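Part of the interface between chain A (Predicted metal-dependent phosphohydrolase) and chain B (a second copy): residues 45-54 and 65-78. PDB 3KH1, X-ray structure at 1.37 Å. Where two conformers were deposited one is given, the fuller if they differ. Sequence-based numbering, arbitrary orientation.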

# COMPACT_ATOMS: atom_id res chain seq x y z
N SER A 45 4.28 -0.07 3.52
CA SER A 45 3.79 -1.31 2.94
C SER A 45 3.42 -1.07 1.45
O SER A 45 3.65 -1.97 0.63
CB SER A 45 2.63 -1.87 3.74
OG SER A 45 3.12 -2.49 4.92
N TRP A 46 2.81 0.06 1.10
CA TRP A 46 2.62 0.38 -0.32
C TRP A 46 3.93 0.24 -1.08
O TRP A 46 3.98 -0.38 -2.14
CB TRP A 46 2.09 1.83 -0.49
CG TRP A 46 2.18 2.28 -1.93
CD1 TRP A 46 1.34 1.94 -2.91
CD2 TRP A 46 3.20 3.09 -2.50
NE1 TRP A 46 1.76 2.44 -4.09
CE2 TRP A 46 2.91 3.17 -3.87
CE3 TRP A 46 4.31 3.74 -1.99
CZ2 TRP A 46 3.72 3.85 -4.76
CZ3 TRP A 46 5.11 4.47 -2.89
CH2 TRP A 46 4.81 4.51 -4.26
N HIS A 47 4.97 0.84 -0.56
CA HIS A 47 6.22 0.92 -1.28
C HIS A 47 6.85 -0.42 -1.48
O HIS A 47 7.26 -0.77 -2.59
CB HIS A 47 7.16 1.84 -0.51
CG HIS A 47 8.22 2.51 -1.34
ND1 HIS A 47 9.10 3.41 -0.78
CD2 HIS A 47 8.56 2.39 -2.64
CE1 HIS A 47 9.91 3.86 -1.73
NE2 HIS A 47 9.60 3.28 -2.88
N ILE A 48 6.87 -1.24 -0.44
CA ILE A 48 7.51 -2.56 -0.56
C ILE A 48 6.68 -3.51 -1.41
O ILE A 48 7.22 -4.33 -2.11
CB ILE A 48 7.73 -3.30 0.80
CG1 ILE A 48 8.18 -2.41 1.96
CG2 ILE A 48 8.75 -4.44 0.62
CD1 ILE A 48 9.33 -1.44 1.60
N ALA A 49 5.35 -3.45 -1.29
CA ALA A 49 4.52 -4.29 -2.17
C ALA A 49 4.70 -3.93 -3.63
O ALA A 49 4.74 -4.82 -4.49
CB ALA A 49 3.03 -4.20 -1.76
N THR A 50 4.84 -2.64 -3.94
CA THR A 50 5.10 -2.23 -5.30
C THR A 50 6.48 -2.75 -5.76
O THR A 50 6.63 -3.26 -6.87
CB THR A 50 5.01 -0.69 -5.41
OG1 THR A 50 3.73 -0.26 -4.95
CG2 THR A 50 5.21 -0.21 -6.83
N MSE A 51 7.47 -2.67 -4.87
CA MSE A 51 8.80 -3.23 -5.16
C MSE A 51 8.74 -4.73 -5.44
O MSE A 51 9.50 -5.22 -6.26
CB MSE A 51 9.76 -3.01 -3.98
CG MSE A 51 10.20 -1.57 -3.82
SE MSE A 51 11.09 -1.19 -2.15
CE MSE A 51 12.74 -2.25 -2.40
N ALA A 52 7.88 -5.49 -4.76
CA ALA A 52 7.74 -6.92 -5.03
C ALA A 52 7.45 -7.17 -6.51
O ALA A 52 8.04 -8.03 -7.12
CB ALA A 52 6.67 -7.55 -4.11
N PHE A 53 6.49 -6.42 -7.06
CA PHE A 53 6.14 -6.59 -8.44
C PHE A 53 7.26 -6.10 -9.35
O PHE A 53 7.62 -6.76 -10.31
CB PHE A 53 4.83 -5.86 -8.76
CG PHE A 53 3.62 -6.54 -8.21
CD1 PHE A 53 3.22 -7.78 -8.69
CD2 PHE A 53 2.90 -5.94 -7.21
CE1 PHE A 53 2.11 -8.40 -8.17
CE2 PHE A 53 1.73 -6.54 -6.69
CZ PHE A 53 1.34 -7.77 -7.14
N LEU A 54 7.85 -4.95 -9.06
CA LEU A 54 8.89 -4.38 -9.90
C LEU A 54 10.16 -5.24 -9.95
O LEU A 54 10.81 -5.32 -10.98
CB LEU A 54 9.27 -2.99 -9.40
CG LEU A 54 8.26 -1.87 -9.53
CD1 LEU A 54 8.62 -0.65 -8.66
CD2 LEU A 54 8.01 -1.44 -10.98
N ILE B 65 -6.54 -11.31 -9.39
CA ILE B 65 -6.49 -10.47 -8.21
C ILE B 65 -5.11 -9.87 -7.96
O ILE B 65 -4.98 -8.69 -7.63
CB ILE B 65 -7.03 -11.24 -6.97
CG1 ILE B 65 -8.54 -11.55 -7.10
CG2 ILE B 65 -6.74 -10.50 -5.68
CD1 ILE B 65 -9.44 -10.31 -7.03
N GLY B 66 -4.06 -10.67 -8.08
CA GLY B 66 -2.71 -10.14 -7.95
C GLY B 66 -2.43 -9.00 -8.91
O GLY B 66 -1.73 -8.05 -8.57
N ARG B 67 -2.96 -9.11 -10.12
CA ARG B 67 -2.79 -8.10 -11.13
C ARG B 67 -3.58 -6.83 -10.81
O ARG B 67 -3.06 -5.72 -11.01
CB ARG B 67 -3.18 -8.68 -12.50
CG ARG B 67 -2.91 -7.74 -13.67
CD ARG B 67 -2.97 -8.52 -14.98
NE ARG B 67 -2.64 -7.69 -16.14
CZ ARG B 67 -3.44 -6.78 -16.72
NH1 ARG B 67 -4.68 -6.57 -16.29
NH2 ARG B 67 -3.01 -6.11 -17.79
N VAL B 68 -4.78 -6.99 -10.30
CA VAL B 68 -5.54 -5.87 -9.79
C VAL B 68 -4.76 -5.16 -8.67
O VAL B 68 -4.69 -3.92 -8.63
CB VAL B 68 -6.95 -6.32 -9.28
CG1 VAL B 68 -7.61 -5.22 -8.44
CG2 VAL B 68 -7.83 -6.73 -10.46
N ALA B 69 -4.17 -5.94 -7.75
CA ALA B 69 -3.36 -5.34 -6.70
C ALA B 69 -2.22 -4.51 -7.27
O ALA B 69 -2.00 -3.38 -6.85
CB ALA B 69 -2.83 -6.39 -5.72
N ARG B 70 -1.49 -5.07 -8.24
CA ARG B 70 -0.37 -4.36 -8.88
C ARG B 70 -0.85 -3.08 -9.55
O ARG B 70 -0.25 -2.00 -9.39
CB ARG B 70 0.29 -5.29 -9.91
CG ARG B 70 1.45 -4.66 -10.67
CD ARG B 70 2.22 -5.60 -11.50
NE ARG B 70 1.49 -6.26 -12.56
CZ ARG B 70 1.04 -7.51 -12.54
NH1 ARG B 70 1.01 -8.23 -11.43
NH2 ARG B 70 0.57 -8.04 -13.64
N MSE B 71 -1.97 -3.19 -10.26
CA MSE B 71 -2.61 -2.04 -10.92
C MSE B 71 -2.92 -0.94 -9.93
O MSE B 71 -2.63 0.25 -10.15
CB MSE B 71 -3.85 -2.52 -11.64
CG MSE B 71 -4.63 -1.47 -12.38
SE MSE B 71 -6.24 -2.20 -13.19
CE MSE B 71 -5.55 -3.08 -14.79
N LEU B 72 -3.51 -1.33 -8.81
CA LEU B 72 -3.90 -0.37 -7.77
C LEU B 72 -2.65 0.27 -7.13
O LEU B 72 -2.62 1.49 -6.83
CB LEU B 72 -4.77 -0.97 -6.69
CG LEU B 72 -6.19 -1.24 -7.21
CD1 LEU B 72 -6.89 -2.17 -6.19
CD2 LEU B 72 -6.95 0.07 -7.42
N LEU B 73 -1.60 -0.53 -6.94
CA LEU B 73 -0.38 0.05 -6.39
C LEU B 73 0.23 1.11 -7.28
O LEU B 73 0.79 2.07 -6.79
CB LEU B 73 0.65 -1.03 -6.09
CG LEU B 73 0.27 -2.02 -5.00
CD1 LEU B 73 1.24 -3.20 -4.99
CD2 LEU B 73 0.23 -1.34 -3.65
N ILE B 74 0.06 1.02 -8.60
CA ILE B 74 0.65 1.97 -9.53
C ILE B 74 -0.30 3.01 -10.10
O ILE B 74 0.15 3.95 -10.76
CB ILE B 74 1.45 1.23 -10.63
CG1 ILE B 74 0.62 0.41 -11.64
CG2 ILE B 74 2.50 0.32 -10.00
CD1 ILE B 74 -0.15 1.11 -12.65
N HIS B 75 -1.61 2.93 -9.78
CA HIS B 75 -2.62 3.73 -10.48
C HIS B 75 -2.49 5.21 -10.32
O HIS B 75 -2.94 5.94 -11.20
CB HIS B 75 -4.03 3.29 -10.10
CG HIS B 75 -4.57 3.92 -8.86
ND1 HIS B 75 -4.28 3.47 -7.59
CD2 HIS B 75 -5.45 4.94 -8.72
CE1 HIS B 75 -4.93 4.22 -6.71
NE2 HIS B 75 -5.66 5.12 -7.37
N ASP B 76 -1.93 5.67 -9.20
CA ASP B 76 -1.78 7.10 -8.90
C ASP B 76 -0.37 7.63 -9.05
O ASP B 76 -0.13 8.82 -8.79
CB ASP B 76 -2.34 7.47 -7.53
CG ASP B 76 -3.81 7.94 -7.57
OD1 ASP B 76 -4.38 8.21 -8.65
OD2 ASP B 76 -4.39 7.97 -6.43
N ILE B 77 0.57 6.81 -9.52
CA ILE B 77 1.95 7.29 -9.69
C ILE B 77 2.02 8.56 -10.54
O ILE B 77 2.80 9.46 -10.23
CB ILE B 77 2.89 6.15 -10.19
CG1 ILE B 77 3.17 5.18 -9.00
CG2 ILE B 77 4.22 6.65 -10.80
CD1 ILE B 77 3.86 3.90 -9.38
N VAL B 78 1.20 8.67 -11.61
CA VAL B 78 1.19 9.88 -12.43
C VAL B 78 0.93 11.16 -11.63
O VAL B 78 1.34 12.23 -12.03
CB VAL B 78 0.16 9.75 -13.58
CG1 VAL B 78 0.63 8.71 -14.62
CG2 VAL B 78 -1.25 9.51 -13.10

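Helix 45-54 of chain A packs across helix 65-74 of chain B, the axes approaching to 9.8 Å with 122° between their N-to-C directions. The backbones come nearest where Thr A50 CA lies 6.0 Å from Leu B73 CA, and the contact is built around that point. Leu B73 points its CA-to-CB bond toward chain A and, with chi1 m and chi2 t, the common leucine pairing in helices, sits as a knob among Trp A46, Ala A49, Thr A50 and Phe A53. Leu B73 CD1 lies 3.8 Å from both Ala A49 CB and Phe A53 CE2, while Leu B73 CD2 lies 3.5 Å from Trp A46 CD1.

Trp A46 leaves its backbone sideways, but chi1 t and chi2 79° bring the indole to chain B. Trp A46 NE1 donates a nearly straight hydrogen bond (169°) to Leu B73 O at 2.9 Å. This carbonyl accepts no backbone hydrogen bond from within its stretch, and the indole edge supplies a donor. Farther along that edge, Trp A46 CZ2 makes a looser apolar contact with Ile B77 CG1 at 4.5 Å.

Thr A50 adopts chi1 m, which turns OG1 back along its own helix, and Thr A50 OG1 donates to Trp A46 O at 2.8 Å. The hydroxyl is thus satisfied locally, although Thr A50 OG1 also packs 3.4 Å from Leu B73 CB.

Phe A53 has its CA-to-CB bond toward chain B, and chi1 m and chi2 -67° lay one ring face against Arg B70. Arg B70 CB stands over that face, 3.6 Å from the Phe A53 ring centroid and 6° off the normal, a CH-pi contact. The arginine's extended chi1 and chi2 (both t) give way to p at chi3, and Arg B70 NH1 comes within 3.4 Å of Phe A53 CE1. Gly B66 O lies 3.4 Å from Phe A53 CZ.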